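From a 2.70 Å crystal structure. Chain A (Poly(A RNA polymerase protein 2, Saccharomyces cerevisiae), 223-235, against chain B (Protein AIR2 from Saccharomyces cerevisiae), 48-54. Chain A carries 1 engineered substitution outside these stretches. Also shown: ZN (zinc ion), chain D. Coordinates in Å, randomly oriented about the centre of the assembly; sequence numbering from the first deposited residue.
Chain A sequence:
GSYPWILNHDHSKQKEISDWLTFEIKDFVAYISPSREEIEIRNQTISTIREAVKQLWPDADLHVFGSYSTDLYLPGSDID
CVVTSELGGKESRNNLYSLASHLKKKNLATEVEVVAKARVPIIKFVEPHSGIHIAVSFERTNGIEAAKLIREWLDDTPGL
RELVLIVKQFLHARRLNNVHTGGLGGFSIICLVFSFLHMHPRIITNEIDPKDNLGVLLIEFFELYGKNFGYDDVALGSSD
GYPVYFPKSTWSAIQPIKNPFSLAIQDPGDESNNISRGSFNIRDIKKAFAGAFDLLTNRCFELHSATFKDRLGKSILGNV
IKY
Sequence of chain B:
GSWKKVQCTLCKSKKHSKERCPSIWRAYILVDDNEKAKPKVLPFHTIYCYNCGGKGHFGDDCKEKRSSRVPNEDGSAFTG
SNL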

# COMPACT_ATOMS: atom_id res chain seq x y z
N GLU A 223 10.61 7.10 -2.95
CA GLU A 223 11.48 7.80 -3.88
C GLU A 223 11.03 7.54 -5.31
O GLU A 223 10.92 8.45 -6.12
N LEU A 224 10.76 6.28 -5.61
CA LEU A 224 10.31 5.91 -6.93
C LEU A 224 9.00 6.61 -7.25
O LEU A 224 8.91 7.37 -8.21
N TYR A 225 8.00 6.37 -6.42
CA TYR A 225 6.64 6.84 -6.69
C TYR A 225 6.39 8.27 -6.24
O TYR A 225 5.32 8.81 -6.46
N GLY A 226 7.39 8.88 -5.62
CA GLY A 226 7.24 10.25 -5.18
C GLY A 226 8.01 11.25 -6.04
O GLY A 226 7.61 12.41 -6.14
N LYS A 227 9.09 10.80 -6.67
CA LYS A 227 10.01 11.72 -7.34
C LYS A 227 10.30 11.41 -8.80
O LYS A 227 10.63 12.32 -9.56
N ASN A 228 10.16 10.15 -9.20
CA ASN A 228 10.67 9.73 -10.51
C ASN A 228 9.66 9.11 -11.45
O ASN A 228 9.84 9.17 -12.67
N PHE A 229 8.62 8.48 -10.92
CA PHE A 229 7.75 7.71 -11.79
C PHE A 229 7.05 8.60 -12.81
O PHE A 229 6.45 9.62 -12.47
N GLY A 230 7.16 8.23 -14.09
CA GLY A 230 6.55 8.99 -15.16
C GLY A 230 5.06 8.77 -15.22
O GLY A 230 4.56 8.06 -16.09
N TYR A 231 4.34 9.37 -14.28
CA TYR A 231 2.90 9.20 -14.21
C TYR A 231 2.21 9.54 -15.51
O TYR A 231 1.30 8.84 -15.94
N ASP A 232 2.67 10.62 -16.14
CA ASP A 232 2.11 11.06 -17.41
C ASP A 232 2.21 9.99 -18.49
O ASP A 232 1.25 9.78 -19.23
N ASP A 233 3.34 9.30 -18.55
CA ASP A 233 3.67 8.43 -19.69
C ASP A 233 3.74 6.92 -19.42
O ASP A 233 3.64 6.13 -20.36
N VAL A 234 3.92 6.50 -18.17
CA VAL A 234 4.11 5.08 -17.87
C VAL A 234 2.92 4.41 -17.18
O VAL A 234 2.33 4.98 -16.27
N ALA A 235 2.58 3.20 -17.62
CA ALA A 235 1.49 2.43 -17.03
C ALA A 235 1.99 1.12 -16.43
O ALA A 235 3.11 0.70 -16.70
N TYR B 48 12.57 -2.44 -16.97
CA TYR B 48 11.57 -1.47 -17.38
C TYR B 48 11.89 -0.08 -16.87
O TYR B 48 12.29 0.10 -15.72
N CYS B 49 11.70 0.91 -17.73
CA CYS B 49 12.05 2.28 -17.41
C CYS B 49 10.86 3.06 -16.88
O CYS B 49 9.78 3.04 -17.47
N TYR B 50 11.06 3.74 -15.76
CA TYR B 50 9.97 4.45 -15.11
C TYR B 50 9.65 5.76 -15.80
O TYR B 50 8.61 6.38 -15.54
N ASN B 51 10.54 6.17 -16.69
CA ASN B 51 10.43 7.43 -17.41
C ASN B 51 9.66 7.30 -18.71
O ASN B 51 8.76 8.09 -19.00
N CYS B 52 10.02 6.30 -19.50
CA CYS B 52 9.24 5.89 -20.66
C CYS B 52 8.91 4.43 -20.43
O CYS B 52 9.73 3.68 -19.90
N GLY B 53 7.70 4.02 -20.80
CA GLY B 53 7.29 2.65 -20.53
C GLY B 53 8.12 1.62 -21.27
O GLY B 53 7.69 0.49 -21.45
N GLY B 54 9.31 2.02 -21.70
CA GLY B 54 10.16 1.17 -22.51
C GLY B 54 10.97 0.14 -21.73
O GLY B 54 11.31 0.35 -20.57

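Tyr B50 dominates the contact, with far more of its surface covered than any other residue of either stretch. Its CA-to-CB bond points sideways, but the p rotamer (chi1 64°) carries the ring up against Leu A224 and Asn A228. Asn A228, pointing toward chain B in the m rotamer, lays its CB over one face of that ring, 3.6 Å from the centroid, in a CH-pi contact; its OD1 is hydrogen-bonded elsewhere in the structure, as is Tyr B50 OH. Leu A224 (t, m) also starts sideways, yet its end reaches the ring, with Leu A224 CD2 3.7 Å from Tyr B50 CD2. Phe A229 points away, in t, and brings only CD1 to within 4.2 Å of Tyr B50 CB.

Gly A230 N donates a hydrogen bond to Tyr B50 O at 2.8 Å. A CB on Gly A230 would clash with the carbonyl oxygens of Tyr B50 and Asn B51. Val A234, in t, points toward chain B and packs CG2 against its backbone, 3.0 Å from Tyr B50 O and 3.7 Å from Gly B53 N. Cys B49 and Cys B52 point away; Cys B52 SG, in p, binds zinc at 2.4 Å, while Cys B49 SG accepts a hydrogen bond from Cys B52 N (3.2 Å), bracing the loop that presents Tyr B50.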

# COMPACT_ATOMS: atom_id res chain seq x y z
CB GLU A 223 12.91 7.33 -3.70
CG GLU A 223 13.89 7.90 -4.69
CD GLU A 223 15.26 7.31 -4.55
OE1 GLU A 223 16.23 8.08 -4.36
OE2 GLU A 223 15.37 6.06 -4.62
CB LEU A 224 10.14 4.39 -7.04
CG LEU A 224 9.83 3.87 -8.43
CD1 LEU A 224 8.36 3.95 -8.72
CD2 LEU A 224 10.61 4.64 -9.48
CB TYR A 225 5.62 5.90 -6.04
CG TYR A 225 5.63 4.51 -6.62
CD1 TYR A 225 5.33 4.29 -7.95
CD2 TYR A 225 5.92 3.41 -5.83
CE1 TYR A 225 5.33 3.02 -8.49
CE2 TYR A 225 5.93 2.13 -6.36
CZ TYR A 225 5.63 1.94 -7.69
OH TYR A 225 5.64 0.68 -8.22
CB LYS A 227 11.33 11.79 -6.57
CG LYS A 227 11.20 12.49 -5.21
CD LYS A 227 12.41 12.22 -4.32
CE LYS A 227 13.69 12.85 -4.85
NZ LYS A 227 14.91 12.32 -4.17
CB ASN A 228 11.83 8.76 -10.33
CG ASN A 228 12.86 9.28 -9.37
OD1 ASN A 228 13.28 10.43 -9.45
ND2 ASN A 228 13.28 8.42 -8.45
CB PHE A 229 6.73 6.89 -10.98
CG PHE A 229 5.96 5.90 -11.82
CD1 PHE A 229 6.44 4.63 -12.05
CD2 PHE A 229 4.73 6.26 -12.37
CE1 PHE A 229 5.72 3.73 -12.83
CE2 PHE A 229 4.01 5.36 -13.15
CZ PHE A 229 4.51 4.09 -13.37
CB TYR A 231 2.33 10.05 -13.07
CG TYR A 231 2.60 9.45 -11.73
CD1 TYR A 231 1.74 8.51 -11.18
CD2 TYR A 231 3.74 9.80 -11.01
CE1 TYR A 231 1.99 7.95 -9.96
CE2 TYR A 231 4.00 9.24 -9.78
CZ TYR A 231 3.12 8.32 -9.25
OH TYR A 231 3.36 7.74 -8.03
CB ASP A 232 2.82 12.34 -17.89
CG ASP A 232 2.31 13.59 -17.18
OD1 ASP A 232 1.18 14.03 -17.47
OD2 ASP A 232 3.06 14.13 -16.34
CB ASP A 233 4.98 8.88 -20.33
CG ASP A 233 5.02 10.38 -20.62
OD1 ASP A 233 4.17 10.87 -21.40
OD2 ASP A 233 5.90 11.06 -20.07
CB VAL A 234 5.36 4.86 -17.00
CG1 VAL A 234 5.65 3.38 -16.85
CG2 VAL A 234 6.55 5.58 -17.59
CB ALA A 235 0.41 2.16 -18.06
CB TYR B 48 10.19 -1.91 -16.94
CG TYR B 48 9.71 -3.15 -17.64
CD1 TYR B 48 9.96 -4.41 -17.12
CD2 TYR B 48 9.01 -3.07 -18.84
CE1 TYR B 48 9.52 -5.55 -17.76
CE2 TYR B 48 8.57 -4.20 -19.49
CZ TYR B 48 8.83 -5.45 -18.95
OH TYR B 48 8.39 -6.58 -19.59
CB CYS B 49 12.62 2.97 -18.63
SG CYS B 49 12.65 4.75 -18.47
CB TYR B 50 10.28 4.68 -13.63
CG TYR B 50 11.46 5.58 -13.33
CD1 TYR B 50 11.48 6.90 -13.74
CD2 TYR B 50 12.53 5.12 -12.57
CE1 TYR B 50 12.55 7.73 -13.44
CE2 TYR B 50 13.60 5.93 -12.27
CZ TYR B 50 13.61 7.24 -12.70
OH TYR B 50 14.68 8.04 -12.39
CB ASN B 51 11.82 7.99 -17.69
CG ASN B 51 11.78 9.39 -18.23
OD1 ASN B 51 12.54 9.74 -19.14
ND2 ASN B 51 10.88 10.21 -17.70
CB CYS B 52 10.07 6.03 -21.93
SG CYS B 52 11.19 4.64 -22.19
ZN ZN D . 13.12 5.32 -21.00